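PDB 5X2H: CRISPR-associated endonuclease Cas9 from Campylobacter jejuni subsp. jejuni serotype O:2, which is guided by RNA to invading DNA, whose two strands the full-length enzyme cleaves with separate HNH and RuvC-like nuclease domains. Local coordinates for residues M681-I686 and S738-S743; E756-N761 and L770-H775. All blocks are in the same frame, centred on the assembly; numbering follows the deposited sequence.

Contact 1 of 2, residues M681-I686 and S738-S743; sequences MFRVDI and SLYKDS. With nucleotides of chain D.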
ATOM      1  N   MET A 681      12.922  16.482   6.407  1.00 28.80           N
ATOM      2  CA  MET A 681      14.253  16.980   6.059  1.00 34.16           C
ATOM      3  C   MET A 681      15.130  15.760   5.809  1.00 35.95           C
ATOM      4  O   MET A 681      15.829  15.276   6.699  1.00 35.67           O
ATOM      5  CB  MET A 681      14.815  17.859   7.172  1.00 31.32           C
ATOM      6  CG  MET A 681      16.149  18.510   6.845  1.00 33.41           C
ATOM      7  SD  MET A 681      17.031  19.108   8.306  1.00 36.18           S
ATOM      8  CE  MET A 681      15.719  19.986   9.156  1.00 32.60           C
ATOM      9  N   PHE A 682      15.086  15.244   4.583  1.00 33.51           N
ATOM     10  CA  PHE A 682      15.768  13.989   4.297  1.00 31.35           C
ATOM     11  C   PHE A 682      17.279  14.137   4.213  1.00 28.92           C
ATOM     12  O   PHE A 682      17.984  13.123   4.260  1.00 32.03           O
ATOM     13  CB  PHE A 682      15.231  13.368   2.998  1.00 28.81           C
ATOM     14  CG  PHE A 682      15.691  14.061   1.736  1.00 30.95           C
ATOM     15  CD1 PHE A 682      15.005  15.157   1.237  1.00 31.93           C
ATOM     16  CD2 PHE A 682      16.785  13.588   1.024  1.00 32.26           C
ATOM     17  CE1 PHE A 682      15.415  15.784   0.070  1.00 31.08           C
ATOM     18  CE2 PHE A 682      17.199  14.214  -0.145  1.00 29.80           C
ATOM     19  CZ  PHE A 682      16.513  15.313  -0.620  1.00 28.06           C
ATOM     20  N   ARG A 683      17.791  15.360   4.107  1.00 29.61           N
ATOM     21  CA  ARG A 683      19.213  15.573   3.890  1.00 30.28           C
ATOM     22  C   ARG A 683      19.627  16.905   4.503  1.00 30.81           C
ATOM     23  O   ARG A 683      18.844  17.857   4.544  1.00 30.48           O
ATOM     24  CB  ARG A 683      19.532  15.530   2.390  1.00 30.49           C
ATOM     25  CG  ARG A 683      20.970  15.825   2.009  1.00 33.95           C
ATOM     26  CD  ARG A 683      21.154  15.680   0.501  1.00 32.23           C
ATOM     27  NE  ARG A 683      22.043  16.696  -0.052  1.00 33.94           N
ATOM     28  CZ  ARG A 683      22.253  16.874  -1.351  1.00 37.30           C
ATOM     29  NH1 ARG A 683      21.636  16.101  -2.237  1.00 38.68           N
ATOM     30  NH2 ARG A 683      23.076  17.826  -1.765  1.00 38.25           N
ATOM     31  N   VAL A 684      20.863  16.956   4.997  1.00 28.89           N
ATOM     32  CA  VAL A 684      21.479  18.199   5.448  1.00 33.45           C
ATOM     33  C   VAL A 684      22.915  18.224   4.942  1.00 34.88           C
ATOM     34  O   VAL A 684      23.637  17.229   5.056  1.00 37.14           O
ATOM     35  CB  VAL A 684      21.424  18.357   6.983  1.00 37.77           C
ATOM     36  CG1 VAL A 684      22.051  17.161   7.681  1.00 41.35           C
ATOM     37  CG2 VAL A 684      22.111  19.639   7.411  1.00 38.39           C
ATOM     38  N   ASP A 685      23.318  19.348   4.359  1.00 32.12           N
ATOM     39  CA  ASP A 685      24.655  19.500   3.802  1.00 33.92           C
ATOM     40  C   ASP A 685      25.518  20.279   4.784  1.00 37.91           C
ATOM     41  O   ASP A 685      25.161  21.392   5.186  1.00 37.71           O
ATOM     42  CB  ASP A 685      24.602  20.197   2.443  1.00 35.01           C
ATOM     43  CG  ASP A 685      23.977  19.326   1.367  1.00 38.68           C
ATOM     44  OD1 ASP A 685      23.679  18.143   1.654  1.00 36.67           O
ATOM     45  OD2 ASP A 685      23.783  19.824   0.237  1.00 38.89           O
ATOM     46  N   ILE A 686      26.647  19.690   5.167  1.00 40.26           N
ATOM     47  CA  ILE A 686      27.541  20.260   6.168  1.00 35.75           C
ATOM     48  C   ILE A 686      28.665  20.993   5.456  1.00 37.63           C
ATOM     49  O   ILE A 686      29.325  20.432   4.573  1.00 43.53           O
ATOM     50  CB  ILE A 686      28.096  19.171   7.100  1.00 33.42           C
ATOM     51  CG1 ILE A 686      26.952  18.494   7.857  1.00 31.84           C
ATOM     52  CG2 ILE A 686      29.126  19.755   8.062  1.00 36.07           C
ATOM     53  CD1 ILE A 686      26.035  19.467   8.574  1.00 30.16           C
ATOM     54  N   SER A 738      27.252  15.276   2.873  1.00 38.81           N
ATOM     55  CA  SER A 738      25.808  15.306   3.042  1.00 37.40           C
ATOM     56  C   SER A 738      25.407  14.240   4.049  1.00 37.64           C
ATOM     57  O   SER A 738      25.888  13.103   3.979  1.00 39.47           O
ATOM     58  CB  SER A 738      25.090  15.072   1.711  1.00 36.72           C
ATOM     59  OG  SER A 738      25.410  16.087   0.776  1.00 42.11           O
ATOM     60  N   LEU A 739      24.533  14.605   4.981  1.00 33.23           N
ATOM     61  CA  LEU A 739      24.038  13.680   5.987  1.00 32.27           C
ATOM     62  C   LEU A 739      22.577  13.352   5.722  1.00 36.33           C
ATOM     63  O   LEU A 739      21.781  14.232   5.384  1.00 37.33           O
ATOM     64  CB  LEU A 739      24.190  14.256   7.397  1.00 31.73           C
ATOM     65  CG  LEU A 739      25.612  14.569   7.856  1.00 33.79           C
ATOM     66  CD1 LEU A 739      25.607  15.043   9.299  1.00 31.54           C
ATOM     67  CD2 LEU A 739      26.511  13.348   7.680  1.00 36.75           C
ATOM     68  N   TYR A 740      22.242  12.076   5.867  1.00 36.41           N
ATOM     69  CA  TYR A 740      20.878  11.584   5.817  1.00 35.97           C
ATOM     70  C   TYR A 740      20.579  10.907   7.145  1.00 34.75           C
ATOM     71  O   TYR A 740      21.482  10.635   7.940  1.00 36.13           O
ATOM     72  CB  TYR A 740      20.678  10.600   4.652  1.00 36.18           C
ATOM     73  CG  TYR A 740      21.200  11.098   3.322  1.00 33.79           C
ATOM     74  CD1 TYR A 740      22.547  10.996   3.000  1.00 37.05           C
ATOM     75  CD2 TYR A 740      20.344  11.660   2.384  1.00 35.27           C
ATOM     76  CE1 TYR A 740      23.032  11.450   1.783  1.00 39.38           C
ATOM     77  CE2 TYR A 740      20.818  12.117   1.162  1.00 39.20           C
ATOM     78  CZ  TYR A 740      22.163  12.008   0.868  1.00 42.78           C
ATOM     79  OH  TYR A 740      22.642  12.458  -0.342  1.00 44.52           O
ATOM     80  N   LYS A 741      19.298  10.637   7.384  1.00 30.11           N
ATOM     81  CA  LYS A 741      18.915   9.925   8.595  1.00 31.56           C
ATOM     82  C   LYS A 741      19.669   8.606   8.691  1.00 36.45           C
ATOM     83  O   LYS A 741      19.727   7.837   7.725  1.00 41.06           O
ATOM     84  CB  LYS A 741      17.405   9.688   8.616  1.00 30.56           C
ATOM     85  CG  LYS A 741      16.601  10.957   8.874  1.00 31.51           C
ATOM     86  CD  LYS A 741      15.109  10.682   8.957  1.00 31.72           C
ATOM     87  CE  LYS A 741      14.343  11.941   9.334  1.00 33.11           C
ATOM     88  NZ  LYS A 741      14.629  13.071   8.403  1.00 32.72           N
ATOM     89  N   ASP A 742      20.268   8.368   9.859  1.00 35.65           N
ATOM     90  CA  ASP A 742      21.074   7.190  10.175  1.00 37.69           C
ATOM     91  C   ASP A 742      22.410   7.159   9.441  1.00 38.64           C
ATOM     92  O   ASP A 742      23.018   6.092   9.308  1.00 34.96           O
ATOM     93  CB  ASP A 742      20.304   5.889   9.923  1.00 40.58           C
ATOM     94  CG  ASP A 742      19.236   5.642  10.966  1.00 45.60           C
ATOM     95  OD1 ASP A 742      19.408   6.110  12.114  1.00 46.20           O
ATOM     96  OD2 ASP A 742      18.226   4.986  10.642  1.00 46.54           O
ATOM     97  N   SER A 743      22.894   8.305   8.969  1.00 37.69           N
ATOM     98  CA  SER A 743      24.280   8.392   8.533  1.00 38.49           C
ATOM     99  C   SER A 743      25.204   8.209   9.729  1.00 40.24           C
ATOM    100  O   SER A 743      24.894   8.637  10.844  1.00 39.04           O
ATOM    101  CB  SER A 743      24.560   9.740   7.868  1.00 36.68           C
ATOM    102  OG  SER A 743      23.972   9.819   6.585  1.00 41.10           O
TER
ATOM    103  P    DA D   3      12.849  15.863  10.292  1.00 32.68           P
ATOM    104  OP1  DA D   3      12.919  15.116   9.018  1.00 32.55           O
ATOM    105  OP2  DA D   3      14.057  15.976  11.140  1.00 32.67           O
ATOM    106  O5'  DA D   3      12.310  17.344  10.019  1.00 33.89           O
ATOM    107  C5'  DA D   3      11.029  17.527   9.408  1.00 32.21           C
ATOM    108  C4'  DA D   3      10.283  18.701  10.027  1.00 32.04           C
ATOM    109  O4'  DA D   3       9.657  18.292  11.274  1.00 32.65           O
ATOM    110  C3'  DA D   3      11.145  19.922  10.351  1.00 30.64           C
ATOM    111  O3'  DA D   3      10.486  21.100   9.925  1.00 29.65           O
ATOM    112  C2'  DA D   3      11.292  19.865  11.874  1.00 31.38           C
ATOM    113  C1'  DA D   3       9.983  19.210  12.297  1.00 35.21           C
ATOM    114  N9   DA D   3      10.074  18.478  13.563  1.00 36.49           N
ATOM    115  C8   DA D   3      10.967  17.492  13.885  1.00 35.35           C
ATOM    116  N7   DA D   3      10.808  17.006  15.095  1.00 34.58           N
ATOM    117  C5   DA D   3       9.736  17.723  15.603  1.00 35.06           C
ATOM    118  C6   DA D   3       9.073  17.689  16.848  1.00 35.81           C
ATOM    119  N6   DA D   3       9.414  16.864  17.842  1.00 34.09           N
ATOM    120  N1   DA D   3       8.043  18.541  17.030  1.00 34.61           N
ATOM    121  C2   DA D   3       7.706  19.366  16.035  1.00 33.16           C
ATOM    122  N3   DA D   3       8.253  19.490  14.826  1.00 32.12           N
ATOM    123  C4   DA D   3       9.271  18.632  14.671  1.00 34.04           C
TER
HETATM  124  O   HOH W   1      17.141  11.113   5.541  1.00 32.67           O
HETATM  125  O   HOH W   2      20.901  13.134  -1.947  1.00 44.31           O
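Arg683 lies beside Tyr740 and passes close to Ser738. Its CB meets Tyr740 CE2 at 3.8 Å. Chi1 of 176° sets CG anti to the backbone N, likewise 3.8 Å from Tyr740 CE2, and CD follows at 3.6 Å from the same ring atom. Beyond the bend at chi3 the guanidinium turns to Asp685 and grips it side-on: NE reaches OD1 at 2.8 Å and NH2 reaches OD2, each on a syn lone pair and close to the guanidinium plane. Ser738 OG donates to the same OD1 (2.8 Å) from above the carboxylate plane, and Arg830 forms a salt bridge with OD2. NH1 donates to a water.

The frame is an antiparallel pair at one side of a three-stranded sheet. Val684 and Leu739 form its hydrogen-bonded pair, the bond from Leu739 N to Val684 O being nearly straight (178°). On the face bearing these two residues, Val684 CG1 packs 3.6 Å from Leu739 CB. A classic beta bulge sets Phe682 and Arg683 both against Ile700 of strand 695-700. Just before it, Met681 N (2.9 Å) and, from the other segment, Lys741 NZ (2.7 Å) both donate to OP1 of DA3 of chain D, clamping one oxygen of the DNA backbone phosphate.

Contact 2 of 2, residues E756-N761 and L770-H775; sequences EFVYYN and LIVSKH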
ATOM      1  N   GLU A 756      33.652  10.169  19.182  1.00 48.30           N
ATOM      2  CA  GLU A 756      32.762   9.023  19.300  1.00 48.55           C
ATOM      3  C   GLU A 756      32.000   8.816  18.001  1.00 46.93           C
ATOM      4  O   GLU A 756      31.524   9.777  17.389  1.00 43.43           O
ATOM      5  CB  GLU A 756      31.768   9.200  20.456  1.00 48.36           C
ATOM      6  CG  GLU A 756      32.399   9.159  21.842  1.00 51.60           C
ATOM      7  CD  GLU A 756      32.952   7.791  22.202  1.00 55.41           C
ATOM      8  OE1 GLU A 756      33.863   7.725  23.052  1.00 58.35           O
ATOM      9  OE2 GLU A 756      32.477   6.781  21.641  1.00 55.75           O
ATOM     10  N   PHE A 757      31.893   7.555  17.586  1.00 45.68           N
ATOM     11  CA  PHE A 757      31.026   7.184  16.475  1.00 46.57           C
ATOM     12  C   PHE A 757      29.579   7.194  16.947  1.00 45.23           C
ATOM     13  O   PHE A 757      29.232   6.514  17.918  1.00 49.11           O
ATOM     14  CB  PHE A 757      31.394   5.804  15.935  1.00 47.29           C
ATOM     15  CG  PHE A 757      32.699   5.765  15.194  1.00 47.92           C
ATOM     16  CD1 PHE A 757      32.775   6.199  13.880  1.00 46.09           C
ATOM     17  CD2 PHE A 757      33.847   5.284  15.805  1.00 49.81           C
ATOM     18  CE1 PHE A 757      33.973   6.159  13.188  1.00 47.29           C
ATOM     19  CE2 PHE A 757      35.048   5.243  15.119  1.00 51.70           C
ATOM     20  CZ  PHE A 757      35.109   5.678  13.807  1.00 50.13           C
ATOM     21  N   VAL A 758      28.736   7.968  16.265  1.00 40.79           N
ATOM     22  CA  VAL A 758      27.313   8.038  16.570  1.00 40.04           C
ATOM     23  C   VAL A 758      26.539   8.030  15.261  1.00 40.52           C
ATOM     24  O   VAL A 758      27.074   8.333  14.192  1.00 44.20           O
ATOM     25  CB  VAL A 758      26.947   9.295  17.392  1.00 41.32           C
ATOM     26  CG1 VAL A 758      27.671   9.295  18.740  1.00 39.77           C
ATOM     27  CG2 VAL A 758      27.269  10.555  16.601  1.00 37.84           C
ATOM     28  N   TYR A 759      25.261   7.674  15.354  1.00 39.28           N
ATOM     29  CA  TYR A 759      24.356   7.762  14.216  1.00 37.06           C
ATOM     30  C   TYR A 759      23.666   9.121  14.233  1.00 37.05           C
ATOM     31  O   TYR A 759      23.084   9.515  15.250  1.00 40.78           O
ATOM     32  CB  TYR A 759      23.321   6.638  14.244  1.00 38.49           C
ATOM     33  CG  TYR A 759      23.814   5.325  13.679  1.00 41.36           C
ATOM     34  CD1 TYR A 759      24.064   5.181  12.320  1.00 39.18           C
ATOM     35  CD2 TYR A 759      24.014   4.226  14.500  1.00 44.71           C
ATOM     36  CE1 TYR A 759      24.510   3.978  11.798  1.00 41.09           C
ATOM     37  CE2 TYR A 759      24.457   3.021  13.989  1.00 46.38           C
ATOM     38  CZ  TYR A 759      24.703   2.903  12.638  1.00 44.17           C
ATOM     39  OH  TYR A 759      25.146   1.705  12.129  1.00 46.07           O
ATOM     40  N   TYR A 760      23.748   9.838  13.117  1.00 32.89           N
ATOM     41  CA  TYR A 760      22.994  11.072  12.959  1.00 32.87           C
ATOM     42  C   TYR A 760      21.512  10.748  12.826  1.00 37.20           C
ATOM     43  O   TYR A 760      21.128   9.871  12.048  1.00 36.74           O
ATOM     44  CB  TYR A 760      23.500  11.839  11.734  1.00 30.83           C
ATOM     45  CG  TYR A 760      22.554  12.901  11.216  1.00 36.58           C
ATOM     46  CD1 TYR A 760      22.602  14.201  11.700  1.00 37.15           C
ATOM     47  CD2 TYR A 760      21.622  12.605  10.229  1.00 38.90           C
ATOM     48  CE1 TYR A 760      21.741  15.174  11.224  1.00 37.67           C
ATOM     49  CE2 TYR A 760      20.756  13.565   9.748  1.00 37.70           C
ATOM     50  CZ  TYR A 760      20.818  14.846  10.248  1.00 36.53           C
ATOM     51  OH  TYR A 760      19.953  15.801   9.766  1.00 33.21           O
ATOM     52  N   ASN A 761      20.676  11.448  13.593  1.00 37.46           N
ATOM     53  CA  ASN A 761      19.230  11.240  13.561  1.00 35.01           C
ATOM     54  C   ASN A 761      18.461  12.420  12.997  1.00 34.18           C
ATOM     55  O   ASN A 761      17.505  12.222  12.246  1.00 34.58           O
ATOM     56  CB  ASN A 761      18.698  10.934  14.966  1.00 37.30           C
ATOM     57  CG  ASN A 761      19.108   9.564  15.460  1.00 45.70           C
ATOM     58  OD1 ASN A 761      19.457   8.683  14.675  1.00 50.44           O
ATOM     59  ND2 ASN A 761      19.059   9.375  16.771  1.00 48.68           N
ATOM     60  N   LEU A 770      22.269  18.957  16.542  1.00 37.30           N
ATOM     61  CA  LEU A 770      22.093  17.585  16.103  1.00 31.92           C
ATOM     62  C   LEU A 770      21.405  16.753  17.174  1.00 33.68           C
ATOM     63  O   LEU A 770      21.518  17.025  18.374  1.00 31.42           O
ATOM     64  CB  LEU A 770      23.434  16.929  15.764  1.00 28.96           C
ATOM     65  CG  LEU A 770      24.290  17.497  14.637  1.00 31.13           C
ATOM     66  CD1 LEU A 770      25.615  16.746  14.570  1.00 32.45           C
ATOM     67  CD2 LEU A 770      23.574  17.445  13.298  1.00 28.45           C
ATOM     68  N   ILE A 771      20.692  15.728  16.717  1.00 32.16           N
ATOM     69  CA  ILE A 771      20.252  14.616  17.547  1.00 33.40           C
ATOM     70  C   ILE A 771      21.015  13.390  17.068  1.00 37.03           C
ATOM     71  O   ILE A 771      20.997  13.072  15.872  1.00 36.94           O
ATOM     72  CB  ILE A 771      18.735  14.397  17.453  1.00 33.46           C
ATOM     73  CG1 ILE A 771      17.976  15.571  18.084  1.00 32.00           C
ATOM     74  CG2 ILE A 771      18.348  13.068  18.093  1.00 30.45           C
ATOM     75  CD1 ILE A 771      16.457  15.509  17.869  1.00 28.45           C
ATOM     76  N   VAL A 772      21.713  12.720  17.986  1.00 36.18           N
ATOM     77  CA  VAL A 772      22.509  11.547  17.653  1.00 33.44           C
ATOM     78  C   VAL A 772      22.193  10.442  18.651  1.00 36.39           C
ATOM     79  O   VAL A 772      21.658  10.683  19.735  1.00 39.62           O
ATOM     80  CB  VAL A 772      24.027  11.844  17.641  1.00 37.39           C
ATOM     81  CG1 VAL A 772      24.346  13.015  16.721  1.00 36.62           C
ATOM     82  CG2 VAL A 772      24.530  12.113  19.045  1.00 36.24           C
ATOM     83  N   SER A 773      22.538   9.213  18.274  1.00 39.14           N
ATOM     84  CA  SER A 773      22.228   8.052  19.094  1.00 41.70           C
ATOM     85  C   SER A 773      23.381   7.060  19.043  1.00 40.19           C
ATOM     86  O   SER A 773      24.201   7.071  18.121  1.00 39.06           O
ATOM     87  CB  SER A 773      20.926   7.379  18.642  1.00 44.19           C
ATOM     88  OG  SER A 773      21.006   7.004  17.281  1.00 49.18           O
ATOM     89  N   LYS A 774      23.433   6.203  20.057  1.00 42.11           N
ATOM     90  CA  LYS A 774      24.459   5.175  20.138  1.00 43.52           C
ATOM     91  C   LYS A 774      24.043   3.967  19.310  1.00 43.40           C
ATOM     92  O   LYS A 774      22.863   3.612  19.266  1.00 43.07           O
ATOM     93  CB  LYS A 774      24.691   4.777  21.597  1.00 41.09           C
ATOM     94  CG  LYS A 774      25.864   3.835  21.828  1.00 47.26           C
ATOM     95  CD  LYS A 774      26.275   3.844  23.292  1.00 49.13           C
ATOM     96  CE  LYS A 774      27.403   2.868  23.579  1.00 53.70           C
ATOM     97  NZ  LYS A 774      26.911   1.471  23.695  1.00 57.27           N
ATOM     98  N   HIS A 775      25.025   3.331  18.664  1.00 47.11           N
ATOM     99  CA  HIS A 775      24.727   2.309  17.662  1.00 48.01           C
ATOM    100  C   HIS A 775      23.869   1.189  18.242  1.00 49.47           C
ATOM    101  O   HIS A 775      22.858   0.798  17.648  1.00 48.03           O
ATOM    102  CB  HIS A 775      26.027   1.752  17.072  1.00 46.51           C
ATOM    103  CG  HIS A 775      26.787   0.861  18.005  1.00 47.40           C
ATOM    104  ND1 HIS A 775      27.617   1.350  18.991  1.00 49.14           N
ATOM    105  CD2 HIS A 775      26.837  -0.488  18.107  1.00 48.58           C
ATOM    106  CE1 HIS A 775      28.147   0.340  19.659  1.00 49.68           C
ATOM    107  NE2 HIS A 775      27.693  -0.786  19.142  1.00 51.64           N
TER
HETATM  108  O   HOH W   3      27.700   4.523  18.553  1.00 44.15           O
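Tyr759 and Ser773 form a hydrogen-bonded pair of this antiparallel ladder. Tyr759 N donates to Ser773 O at 3.0 Å, and Ser773 N returns a more bent bond to Tyr759 O (147° at the hydrogen). Two residues further on, Asn761 N donates to Ile771 O at 2.8 Å. Between these rungs sits the non-hydrogen-bonded pair of Tyr760 and Val772, where Val772 CA lies 3.2 Å from Tyr759 O in a CA-H...O contact. Where the second segment leaves the ladder, one water takes over, donating to Phe757 O and accepting from His775 N.

Apolar side chains meet on the face bearing Tyr760 and Val772. Val758 sends CG2 to within 3.6 Å of Val772 CB, and the two branched side chains cross obliquely. The Tyr760 ring meets Leu770 at the edge, with CD2 of the leucine near the ring plane and 3.6 Å from Tyr760 CE1, and the side chains cross at about a right angle. On the face of Tyr759 and Ser773, the Tyr759 ring has His775 CA at its edge, in plane, and its CE2 is 3.7 Å from His775 CB. The Tyr759 hydroxyl is held by the backbone of Val626 and Lys628, while the His775 ring stacks on Phe625.

Together the segments form a beta hairpin of the PI-CTD region, with axes 136° apart, which is a strongly twisted pair. Strand 744-748 flanks 756-764 on its other edge, and strand 799-804 borders 769-773, so the hairpin occupies the interior of a six-stranded antiparallel sheet.

Read from the N terminus, contact 1 comes first: 738-743 returns to 681-686 after an excursion of 51 residues that includes strand 695-700 and helix 702-707. Contact 2 opens only afterwards and closes a short hairpin, so the two loops follow in series, neither nested nor crossed. Between them runs strand 744-748, which brings the chain from one sheet into the next. Their centres are 12 Å apart, and Tyr760 bridges them: its backbone probably hydrogen-bonds to Asp742 N and Ser743 O, while its OH packs 3.3 Å from Val684 CG1. The three-stranded sheet beside the DNA phosphate is thereby joined to the six-stranded PI-CTD sheet.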